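Local coordinates for protein MHP1 (Microbacterium liquefaciens, PDB 2JLN) that mediates the sodium-dependent binding and uptake of 5-aryl-substituted hydantoins, preferring 5-indolylmethyl and 5-benzyl hydantoin, at residues A34-A38 / Q256-M260; S26-S31 / I161-R165; A64-G68 / A212-V217; T79-I84 / I227-K232; A128-I132 / Q303-L307. The contacts are given in a common frame with arbitrary orientation. Numbering follows the deposited sequence.

Contact 1. Residues A34-A38 / Q256-M260; sequences AIWFA and QWLGM. With NA (sodium ion), chain B.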
# COMPACT_ATOMS: atom_id res chain seq x y z
N ALA A 34 2.84 14.22 2.86
CA ALA A 34 2.58 14.78 1.53
C ALA A 34 2.58 13.67 0.49
O ALA A 34 2.08 13.84 -0.60
CB ALA A 34 3.62 15.82 1.19
N ILE A 35 3.19 12.55 0.83
CA ILE A 35 3.18 11.40 -0.05
C ILE A 35 1.86 10.65 0.17
O ILE A 35 1.23 10.21 -0.80
CB ILE A 35 4.39 10.46 0.24
CG1 ILE A 35 5.71 11.21 0.07
CG2 ILE A 35 4.34 9.17 -0.61
CD1 ILE A 35 6.90 10.49 0.70
N TRP A 36 1.43 10.52 1.43
CA TRP A 36 0.16 9.87 1.74
C TRP A 36 -1.06 10.65 1.26
O TRP A 36 -2.08 10.05 0.93
CB TRP A 36 0.06 9.57 3.22
CG TRP A 36 0.70 8.28 3.54
CD1 TRP A 36 2.04 8.01 3.57
CD2 TRP A 36 0.04 7.07 3.85
NE1 TRP A 36 2.25 6.69 3.88
CE2 TRP A 36 1.03 6.09 4.06
CE3 TRP A 36 -1.31 6.70 3.95
CZ2 TRP A 36 0.73 4.78 4.38
CZ3 TRP A 36 -1.61 5.39 4.26
CH2 TRP A 36 -0.59 4.44 4.47
N PHE A 37 -0.95 11.97 1.20
CA PHE A 37 -2.04 12.76 0.66
C PHE A 37 -2.20 12.46 -0.82
O PHE A 37 -3.30 12.20 -1.28
CB PHE A 37 -1.87 14.27 0.90
CG PHE A 37 -2.98 15.10 0.32
CD1 PHE A 37 -3.04 15.37 -1.04
CD2 PHE A 37 -3.98 15.63 1.15
CE1 PHE A 37 -4.09 16.13 -1.58
CE2 PHE A 37 -5.03 16.41 0.62
CZ PHE A 37 -5.08 16.65 -0.74
N ALA A 38 -1.12 12.46 -1.58
CA ALA A 38 -1.27 12.19 -3.01
C ALA A 38 -1.50 10.70 -3.33
O ALA A 38 -2.15 10.38 -4.32
CB ALA A 38 -0.10 12.75 -3.80
N GLN A 256 1.14 10.32 8.77
CA GLN A 256 0.42 9.61 7.73
C GLN A 256 -1.07 9.83 7.89
O GLN A 256 -1.82 9.88 6.92
CB GLN A 256 0.77 8.13 7.77
CG GLN A 256 2.22 7.92 7.44
CD GLN A 256 2.73 6.53 7.78
OE1 GLN A 256 2.72 6.11 8.94
NE2 GLN A 256 3.24 5.83 6.77
N TRP A 257 -1.49 10.03 9.14
CA TRP A 257 -2.88 10.27 9.43
C TRP A 257 -3.34 11.64 8.90
O TRP A 257 -4.40 11.74 8.31
CB TRP A 257 -3.15 10.13 10.94
CG TRP A 257 -4.62 10.14 11.31
CD1 TRP A 257 -5.45 9.05 11.43
CD2 TRP A 257 -5.43 11.28 11.61
NE1 TRP A 257 -6.72 9.45 11.79
CE2 TRP A 257 -6.73 10.81 11.90
CE3 TRP A 257 -5.18 12.66 11.67
CZ2 TRP A 257 -7.78 11.67 12.24
CZ3 TRP A 257 -6.21 13.51 12.01
CH2 TRP A 257 -7.50 13.01 12.29
N LEU A 258 -2.55 12.68 9.11
CA LEU A 258 -2.98 14.02 8.68
C LEU A 258 -2.86 14.12 7.19
O LEU A 258 -3.35 15.06 6.59
CB LEU A 258 -2.14 15.11 9.33
CG LEU A 258 -2.36 15.33 10.84
CD1 LEU A 258 -1.03 15.51 11.56
CD2 LEU A 258 -3.28 16.50 11.09
N GLY A 259 -2.20 13.14 6.58
CA GLY A 259 -2.07 13.10 5.13
C GLY A 259 -3.21 12.38 4.42
O GLY A 259 -3.71 12.87 3.40
N MET A 260 -3.64 11.24 4.98
CA MET A 260 -4.62 10.35 4.34
C MET A 260 -6.10 10.62 4.68
O MET A 260 -6.99 10.33 3.89
CB MET A 260 -4.24 8.89 4.57
CG MET A 260 -4.20 8.44 6.03
SD MET A 260 -4.00 6.63 6.24
CE MET A 260 -5.50 6.07 5.45
NA NA B . -2.78 9.43 -6.68
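This is a buried helix-helix contact in the four-helix bundle of the LeuT-type transporter fold. Helix 29-40, the first half of the broken first transmembrane helix, packs on helix 242-278. Segments 34-38 and 256-260 run roughly parallel, crossing at -32° with axes 7.2 Å apart at closest approach. G259 makes this closeness possible: its CA lies 4.5 Å from F37 CA, and a side chain there would crowd W36 CB. W36 gives the largest share of the buried surface. Its CA-to-CB bond points toward segment 256-260, and Q256 CG lies over one face of the indole, 3.9 Å from the centroid of the five-membered ring, in a CH-pi contact. M260 adds an oblique Met-aromatic contact, with SD 4.3 Å from the centroid of the W36 six-membered ring. W36 NE1 and Q256 NE2 are 3.2 Å apart, two donors that do not bond. The amide of Q256 pairs instead through OE1 with Q80. W220 also meets the W36 ring. F37 CA makes a CA-H...O contact of 3.2 Å with G259 O. One residue further on, the backbone joins the sodium site completed by I41, A309, S312 and T313: A38 O binds the ion at 2.6 Å.

Contact 2. Residues S26-S31 / I161-R165; sequences SVGPFS and ITFIR
R165 lays its guanidinium against the carbonyl of S26. S26 O sits over one face of the group, 3.5 Å from R165 CZ. The arginine is extended, with chi1 to chi3 all t and chi4 near -103°. At the guanidinium edge S31, chi1 t, presents OG to R165 NE for a weak hydrogen bond, 3.0 Å long at 125°. Segment 26-31 is first loop: S26 has phi/psi of -139/-2° and V27 is extended at -116/111°. G28 is the N-cap, and the helix starts at P29. Segment 161-165 is helical throughout. The contact joins the start of the first transmembrane helix of the LeuT-type fold to the beginning of helix 160-190. The backbones stay apart, with CA to CA distances of 8.2 Å for S26-T162 and 7.0 Å for S31-R165. V27 (chi1 t) fills the gap. Its CG2 lies 3.3 Å from I161 CD1 and 3.6 Å from R165 CD. S26 OG touches I161 CG2 at 3.9 Å. Backbone hydrogen bonds tie S26 to E233 and V27 to K235.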
# COMPACT_ATOMS: atom_id res chain seq x y z
N SER A 26 16.17 10.25 3.63
CA SER A 26 15.75 11.51 3.00
C SER A 26 14.29 11.95 3.18
O SER A 26 13.89 13.00 2.66
CB SER A 26 16.03 11.44 1.49
OG SER A 26 15.06 10.65 0.81
N VAL A 27 13.48 11.15 3.87
CA VAL A 27 12.06 11.46 4.05
C VAL A 27 11.75 11.70 5.51
O VAL A 27 11.82 10.79 6.34
CB VAL A 27 11.20 10.31 3.52
CG1 VAL A 27 9.86 10.31 4.20
CG2 VAL A 27 11.05 10.42 2.03
N GLY A 28 11.43 12.95 5.85
CA GLY A 28 11.06 13.29 7.22
C GLY A 28 9.56 13.24 7.38
O GLY A 28 8.85 12.74 6.51
N PRO A 29 9.05 13.74 8.51
CA PRO A 29 7.58 13.68 8.76
C PRO A 29 6.61 14.52 7.89
O PRO A 29 5.53 14.04 7.58
CB PRO A 29 7.45 14.00 10.25
CG PRO A 29 8.79 13.49 10.83
CD PRO A 29 9.83 13.79 9.76
N PHE A 30 6.97 15.73 7.47
CA PHE A 30 6.06 16.51 6.64
C PHE A 30 5.94 15.90 5.25
O PHE A 30 4.90 15.98 4.60
CB PHE A 30 6.50 17.99 6.53
CG PHE A 30 6.03 18.68 5.26
CD1 PHE A 30 4.82 19.40 5.25
CD2 PHE A 30 6.78 18.59 4.07
CE1 PHE A 30 4.38 20.03 4.07
CE2 PHE A 30 6.34 19.22 2.88
CZ PHE A 30 5.14 19.94 2.88
N SER A 31 7.03 15.31 4.79
CA SER A 31 7.10 14.85 3.41
C SER A 31 6.30 13.57 3.29
O SER A 31 5.65 13.33 2.27
CB SER A 31 8.57 14.61 3.02
OG SER A 31 8.80 14.84 1.63
N ILE A 161 12.64 6.55 -4.39
CA ILE A 161 11.88 7.48 -3.58
C ILE A 161 12.14 8.97 -3.86
O ILE A 161 11.35 9.82 -3.43
CB ILE A 161 12.05 7.20 -2.08
CG1 ILE A 161 10.72 7.37 -1.36
CG2 ILE A 161 13.12 8.11 -1.46
CD1 ILE A 161 10.88 7.86 0.02
N THR A 162 13.21 9.31 -4.59
CA THR A 162 13.52 10.72 -4.89
C THR A 162 12.44 11.38 -5.75
O THR A 162 11.98 12.49 -5.47
CB THR A 162 14.86 10.89 -5.62
OG1 THR A 162 15.87 10.13 -4.96
CG2 THR A 162 15.27 12.35 -5.63
N PHE A 163 12.05 10.69 -6.81
CA PHE A 163 10.93 11.13 -7.64
C PHE A 163 9.57 11.06 -6.91
O PHE A 163 8.88 12.07 -6.81
CB PHE A 163 10.87 10.33 -8.95
CG PHE A 163 9.55 10.42 -9.64
CD1 PHE A 163 9.28 11.50 -10.49
CD2 PHE A 163 8.56 9.44 -9.43
CE1 PHE A 163 8.04 11.62 -11.13
CE2 PHE A 163 7.32 9.54 -10.08
CZ PHE A 163 7.05 10.63 -10.92
N ILE A 164 9.17 9.89 -6.42
CA ILE A 164 7.92 9.82 -5.68
C ILE A 164 7.78 11.05 -4.79
O ILE A 164 6.77 11.71 -4.82
CB ILE A 164 7.80 8.55 -4.78
CG1 ILE A 164 7.64 7.27 -5.62
CG2 ILE A 164 6.66 8.70 -3.76
CD1 ILE A 164 7.97 6.00 -4.85
N ARG A 165 8.79 11.38 -4.01
CA ARG A 165 8.60 12.40 -3.00
C ARG A 165 8.47 13.79 -3.59
O ARG A 165 7.71 14.60 -3.10
CB ARG A 165 9.71 12.36 -1.97
CG ARG A 165 9.83 13.60 -1.13
CD ARG A 165 10.90 13.37 -0.07
NE ARG A 165 11.53 14.60 0.43
CZ ARG A 165 12.74 15.02 0.08
NH1 ARG A 165 13.46 14.33 -0.81
NH2 ARG A 165 13.23 16.14 0.60

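Contact 3. Residues A64-G68 / A212-V217; sequences AIAAG and AIMIFV
F216, A64 and G68 bury the most surface here. Both segments are helical, and their axes cross at -58° with a closest approach of 8.2 Å. The CA-to-CB bond of F216 points toward segment 64-68; chi1 m and chi2 near 109° set its ring face against I65 CG1, 3.6 Å from the centroid and 12° off the normal, a CH-pi contact. A64 flanks the same ring: A64 CB is 3.9 Å from F216 CE1, and A64 O is 3.7 Å from F216 CD1. In the LeuT-type fold this joins helix 58-79, the second transmembrane helix, to helix 209-217, the first part of the broken sixth, whose unwound region probably binds substrate at G219. G68 marks the tightest backbone approach, its CA 4.9 Å from the CA of I213. A side chain at G68 would press on F216 CB. G68 CA instead meets I213 CG2 at 3.5 Å, and G68 O lies 3.1 Å from V217 CG2. I213 (chi1 m, chi2 t) also places CD1 3.6 Å from A67 CB.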
# COMPACT_ATOMS: atom_id res chain seq x y z
N ALA A 64 -17.37 6.48 8.26
CA ALA A 64 -16.76 5.15 8.02
C ALA A 64 -15.36 5.26 7.36
O ALA A 64 -14.49 4.41 7.56
CB ALA A 64 -17.69 4.28 7.17
N ILE A 65 -15.17 6.33 6.59
CA ILE A 65 -13.90 6.63 5.96
C ILE A 65 -12.85 7.12 6.97
O ILE A 65 -11.74 6.56 7.03
CB ILE A 65 -14.13 7.66 4.84
CG1 ILE A 65 -14.69 6.98 3.60
CG2 ILE A 65 -12.84 8.46 4.53
CD1 ILE A 65 -15.17 7.97 2.56
N ALA A 66 -13.18 8.16 7.74
CA ALA A 66 -12.30 8.62 8.82
C ALA A 66 -11.96 7.51 9.81
O ALA A 66 -10.83 7.42 10.29
CB ALA A 66 -12.91 9.80 9.55
N ALA A 67 -12.93 6.66 10.13
CA ALA A 67 -12.72 5.51 11.02
C ALA A 67 -11.81 4.46 10.37
O ALA A 67 -10.86 3.98 10.99
CB ALA A 67 -14.06 4.88 11.43
N GLY A 68 -12.12 4.10 9.13
CA GLY A 68 -11.32 3.15 8.39
C GLY A 68 -9.92 3.67 8.16
O GLY A 68 -8.98 2.90 8.14
N ALA A 212 -18.66 -1.96 7.04
CA ALA A 212 -18.43 -0.82 6.16
C ALA A 212 -16.99 -0.34 6.32
O ALA A 212 -16.25 -0.20 5.34
CB ALA A 212 -19.40 0.30 6.48
N ILE A 213 -16.61 -0.11 7.58
CA ILE A 213 -15.27 0.31 7.93
C ILE A 213 -14.27 -0.67 7.34
O ILE A 213 -13.26 -0.26 6.76
CB ILE A 213 -15.06 0.36 9.45
CG1 ILE A 213 -16.10 1.26 10.11
CG2 ILE A 213 -13.66 0.88 9.77
CD1 ILE A 213 -15.75 1.65 11.55
N MET A 214 -14.56 -1.95 7.47
CA MET A 214 -13.71 -2.99 6.91
C MET A 214 -13.58 -2.93 5.40
O MET A 214 -12.69 -3.55 4.85
CB MET A 214 -14.23 -4.37 7.32
CG MET A 214 -13.31 -5.53 6.98
SD MET A 214 -11.73 -5.35 7.82
CE MET A 214 -12.23 -4.55 9.36
N ILE A 215 -14.47 -2.22 4.72
CA ILE A 215 -14.36 -2.14 3.27
C ILE A 215 -13.37 -1.06 2.88
O ILE A 215 -12.67 -1.19 1.89
CB ILE A 215 -15.72 -1.94 2.57
CG1 ILE A 215 -16.46 -3.27 2.52
CG2 ILE A 215 -15.56 -1.36 1.16
CD1 ILE A 215 -17.96 -3.13 2.65
N PHE A 216 -13.27 -0.00 3.68
CA PHE A 216 -12.26 1.02 3.42
C PHE A 216 -10.83 0.62 3.85
O PHE A 216 -9.87 0.96 3.16
CB PHE A 216 -12.68 2.35 4.05
CG PHE A 216 -13.93 2.93 3.45
CD1 PHE A 216 -15.11 2.95 4.17
CD2 PHE A 216 -13.91 3.44 2.16
CE1 PHE A 216 -16.26 3.48 3.61
CE2 PHE A 216 -15.06 3.97 1.59
CZ PHE A 216 -16.23 3.98 2.31
N VAL A 217 -10.69 -0.08 4.97
CA VAL A 217 -9.39 -0.53 5.44
C VAL A 217 -8.85 -1.55 4.45
O VAL A 217 -7.65 -1.60 4.18
CB VAL A 217 -9.46 -1.16 6.85
CG1 VAL A 217 -8.15 -1.74 7.24
CG2 VAL A 217 -9.82 -0.12 7.86

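Contact 4. Residues T79-I84 / I227-K232; sequences TQSAAI and IHDIVK
Apolar packing dominates this contact. A83 CB points at segment 227-232 and lies 3.7 Å from both H228 CA and H228 CD2, and 4.0 Å from V231 CG1. I227 CD1 sits 3.8 Å from Q80 CB and, methyl against hydroxyl, in van der Waals contact with T79 OG1 at 3.4 Å. Backbone carbonyls give a second group. A83 O receives a CA-H...O contact from K232 CA (3.3 Å, 159° at the hydrogen). The CA atoms of the two segments come nearest here, A83 and K232, 4.7 Å apart. T79 O faces I227 CD1 at 3.4 Å and H228 CE1 at 3.6 Å, and Q80 O lies 3.8 Å from V231 CG1. Polar ends look outside the pair: T79 OG1 bonds to V224 O and Q80 NE2 to Q256 OE1. Residues 81-84 and 229-231 are helical, Q80 a turn. The contact packs the bend after helix 58-79 on the end of the broken sixth transmembrane helix, with Y252 of helix 242-278 against Q80 and I84, and helix 371-384 against T79 and A82.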
# COMPACT_ATOMS: atom_id res chain seq x y z
N THR A 79 3.53 -2.19 11.97
CA THR A 79 4.20 -2.88 10.87
C THR A 79 5.36 -2.09 10.27
O THR A 79 6.12 -2.62 9.47
CB THR A 79 3.22 -3.22 9.75
OG1 THR A 79 2.83 -2.01 9.09
CG2 THR A 79 1.99 -3.90 10.31
N GLN A 80 5.51 -0.82 10.65
CA GLN A 80 6.51 0.04 10.02
C GLN A 80 7.74 0.22 10.90
O GLN A 80 8.76 0.80 10.47
CB GLN A 80 5.94 1.43 9.76
CG GLN A 80 5.79 2.22 11.06
CD GLN A 80 5.41 3.68 10.87
OE1 GLN A 80 5.58 4.50 11.80
NE2 GLN A 80 4.90 4.02 9.68
N SER A 81 7.66 -0.23 12.15
CA SER A 81 8.62 0.22 13.16
C SER A 81 10.04 -0.33 12.96
O SER A 81 11.01 0.37 13.24
CB SER A 81 8.13 -0.08 14.56
OG SER A 81 9.13 0.27 15.48
N ALA A 82 10.13 -1.57 12.48
CA ALA A 82 11.41 -2.24 12.22
C ALA A 82 12.11 -1.70 11.00
O ALA A 82 13.33 -1.70 10.95
CB ALA A 82 11.23 -3.75 12.08
N ALA A 83 11.35 -1.25 10.00
CA ALA A 83 11.92 -0.76 8.76
C ALA A 83 12.55 0.61 8.95
O ALA A 83 13.59 0.91 8.36
CB ALA A 83 10.86 -0.70 7.69
N ILE A 84 11.92 1.44 9.77
CA ILE A 84 12.46 2.76 10.10
C ILE A 84 13.80 2.64 10.87
O ILE A 84 14.80 3.28 10.52
CB ILE A 84 11.42 3.57 10.91
CG1 ILE A 84 10.27 4.01 9.99
CG2 ILE A 84 12.04 4.77 11.57
CD1 ILE A 84 9.16 4.72 10.68
N ILE A 227 4.75 -1.54 3.97
CA ILE A 227 5.34 -0.21 3.90
C ILE A 227 6.86 -0.24 3.92
O ILE A 227 7.47 0.61 3.31
CB ILE A 227 4.86 0.81 4.97
CG1 ILE A 227 4.18 0.11 6.12
CG2 ILE A 227 3.97 1.89 4.35
CD1 ILE A 227 5.07 -0.78 6.84
N HIS A 228 7.49 -1.20 4.61
CA HIS A 228 8.95 -1.25 4.61
C HIS A 228 9.56 -0.58 3.38
O HIS A 228 10.50 0.22 3.48
CB HIS A 228 9.46 -2.67 4.60
CG HIS A 228 8.99 -3.51 5.74
ND1 HIS A 228 7.68 -3.90 5.88
CD2 HIS A 228 9.67 -4.09 6.75
CE1 HIS A 228 7.56 -4.67 6.94
NE2 HIS A 228 8.76 -4.80 7.49
N ASP A 229 9.03 -0.91 2.21
CA ASP A 229 9.69 -0.49 0.99
C ASP A 229 9.69 1.05 0.77
O ASP A 229 10.45 1.57 -0.03
CB ASP A 229 9.16 -1.32 -0.20
CG ASP A 229 9.36 -2.86 0.02
OD1 ASP A 229 10.14 -3.22 0.94
OD2 ASP A 229 8.76 -3.71 -0.70
N ILE A 230 8.89 1.77 1.54
CA ILE A 230 8.86 3.24 1.49
C ILE A 230 9.57 3.87 2.70
O ILE A 230 10.30 4.83 2.59
CB ILE A 230 7.41 3.74 1.51
CG1 ILE A 230 6.63 3.15 0.35
CG2 ILE A 230 7.38 5.25 1.47
CD1 ILE A 230 5.32 3.86 0.07
N VAL A 231 9.32 3.29 3.86
CA VAL A 231 9.61 3.91 5.13
C VAL A 231 10.99 3.53 5.70
O VAL A 231 11.47 4.17 6.64
CB VAL A 231 8.48 3.54 6.07
CG1 VAL A 231 8.98 2.84 7.31
CG2 VAL A 231 7.66 4.77 6.36
N LYS A 232 11.63 2.52 5.11
CA LYS A 232 13.04 2.23 5.34
C LYS A 232 13.88 3.41 4.90
O LYS A 232 15.09 3.38 5.02
CB LYS A 232 13.48 1.04 4.49
CG LYS A 232 13.58 1.42 3.03
CD LYS A 232 14.02 0.28 2.14
CE LYS A 232 14.31 0.80 0.73
NZ LYS A 232 15.71 0.47 0.29

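Contact 5. Residues A128-I132 / Q303-L307; sequences ALDEI and QVFVL
Segments 128-132 and 303-307 meet almost antiparallel. Their signed crossing angle is -159°, and the axes of these segments come within 9.0 Å. The register is set by A128 and Q303, whose CA atoms are 5.5 Å apart. A128 is a small bump directed at the other helix. It fits the hollow among Q303, V306 and L307 on one face. A128 CB lies 4.1 Å from Q303 CG, 4.2 Å from V306 CG1 and 4.4 Å from L307 CB. The reverse bump is Q303, with the largest buried area of the contact. Its chi1 lies between wells at -123° and chi2 is p, so the chain folds into the hollow among A128, E131 and I132. Q303 CG is 3.4 Å from A128 O, Q303 CB is 3.4 Å from I132 CG1, and Q303 CD is 3.7 Å from E131 CG. In the LeuT-type fold this is a joint of the hash motif, between the third and eighth transmembrane helices. Helix 104-137 carries Q121, a likely substrate ligand, and helix 296-311 carries A309 of the sodium site. The carboxylate of E131 leads away to a salt bridge with R134. L129 CD2 meets L307 CD2 at 3.6 Å, L307 having chi1 t and chi2 p, and F149 touches both leucines. I132 (chi1 m, chi2 t) sends CD1 to within 4.0 Å of V304 CG2.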
# COMPACT_ATOMS: atom_id res chain seq x y z
N ALA A 128 -6.83 7.66 -19.88
CA ALA A 128 -6.80 9.11 -19.71
C ALA A 128 -5.97 9.77 -20.81
O ALA A 128 -6.44 10.69 -21.48
CB ALA A 128 -6.29 9.49 -18.32
N LEU A 129 -4.75 9.32 -21.02
CA LEU A 129 -3.90 9.98 -22.01
C LEU A 129 -4.56 9.83 -23.36
O LEU A 129 -4.50 10.74 -24.19
CB LEU A 129 -2.47 9.40 -22.03
CG LEU A 129 -1.65 9.64 -20.77
CD1 LEU A 129 -0.77 8.44 -20.44
CD2 LEU A 129 -0.86 10.94 -20.89
N ASP A 130 -5.20 8.68 -23.57
CA ASP A 130 -5.87 8.40 -24.84
C ASP A 130 -7.10 9.30 -25.07
O ASP A 130 -7.36 9.76 -26.19
CB ASP A 130 -6.26 6.93 -24.94
CG ASP A 130 -6.51 6.50 -26.37
OD1 ASP A 130 -5.78 7.01 -27.26
OD2 ASP A 130 -7.42 5.68 -26.60
N GLU A 131 -7.86 9.55 -24.01
CA GLU A 131 -8.95 10.52 -24.08
C GLU A 131 -8.40 11.91 -24.37
O GLU A 131 -8.97 12.65 -25.16
CB GLU A 131 -9.78 10.53 -22.81
CG GLU A 131 -11.12 11.26 -22.99
CD GLU A 131 -12.03 10.62 -24.08
OE1 GLU A 131 -11.72 9.51 -24.60
OE2 GLU A 131 -13.07 11.26 -24.40
N ILE A 132 -7.30 12.28 -23.72
CA ILE A 132 -6.69 13.58 -23.99
C ILE A 132 -6.25 13.73 -25.44
O ILE A 132 -6.48 14.78 -26.05
CB ILE A 132 -5.52 13.89 -23.05
CG1 ILE A 132 -5.98 13.84 -21.60
CG2 ILE A 132 -4.93 15.25 -23.38
CD1 ILE A 132 -4.94 14.28 -20.61
N GLN A 303 -9.31 15.01 -17.38
CA GLN A 303 -8.40 13.94 -17.75
C GLN A 303 -6.95 14.11 -17.24
O GLN A 303 -6.28 13.13 -16.92
CB GLN A 303 -8.40 13.79 -19.25
CG GLN A 303 -8.79 12.41 -19.70
CD GLN A 303 -10.26 12.16 -19.51
OE1 GLN A 303 -11.09 13.07 -19.67
NE2 GLN A 303 -10.61 10.91 -19.18
N VAL A 304 -6.45 15.35 -17.20
CA VAL A 304 -5.17 15.64 -16.57
C VAL A 304 -5.24 15.24 -15.08
O VAL A 304 -4.27 14.73 -14.53
CB VAL A 304 -4.72 17.14 -16.77
CG1 VAL A 304 -3.62 17.54 -15.79
CG2 VAL A 304 -4.26 17.37 -18.18
N PHE A 305 -6.39 15.47 -14.45
CA PHE A 305 -6.59 15.05 -13.06
C PHE A 305 -6.42 13.53 -12.85
O PHE A 305 -5.57 13.10 -12.07
CB PHE A 305 -7.96 15.48 -12.57
CG PHE A 305 -8.36 14.83 -11.28
CD1 PHE A 305 -8.07 15.44 -10.07
CD2 PHE A 305 -9.00 13.61 -11.27
CE1 PHE A 305 -8.44 14.84 -8.87
CE2 PHE A 305 -9.37 13.01 -10.08
CZ PHE A 305 -9.08 13.62 -8.88
N VAL A 306 -7.25 12.73 -13.53
CA VAL A 306 -7.15 11.28 -13.44
C VAL A 306 -5.71 10.75 -13.60
O VAL A 306 -5.26 9.85 -12.87
CB VAL A 306 -8.06 10.63 -14.49
CG1 VAL A 306 -7.91 9.11 -14.48
CG2 VAL A 306 -9.50 11.05 -14.27
N LEU A 307 -4.99 11.30 -14.58
CA LEU A 307 -3.60 10.94 -14.84
C LEU A 307 -2.69 11.35 -13.68
O LEU A 307 -1.88 10.57 -13.22
CB LEU A 307 -3.11 11.61 -16.12
CG LEU A 307 -1.67 11.29 -16.52
CD1 LEU A 307 -1.62 9.86 -17.03
CD2 LEU A 307 -1.20 12.25 -17.57

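Overall arrangement
From the N terminus, contact 2 opens first and closes at 161-165, bringing helix 160-190 to the start of helix 29-40. Contact 1 opens on that same helix and closes late, at 256-260. Contacts 3 and 4 both fall within its span and cross each other, tying successive parts of the second and sixth transmembrane helices. Contact 2 crosses the other four. Contact 5 also crosses all the others and closes last, at 303-307. Contacts 1, 3 and 4 hold the bundle together, while contact 5 belongs to the hash motif. Contact 1 touches contact 2 through I35 and I164, and contact 4 through Q256 and Q80.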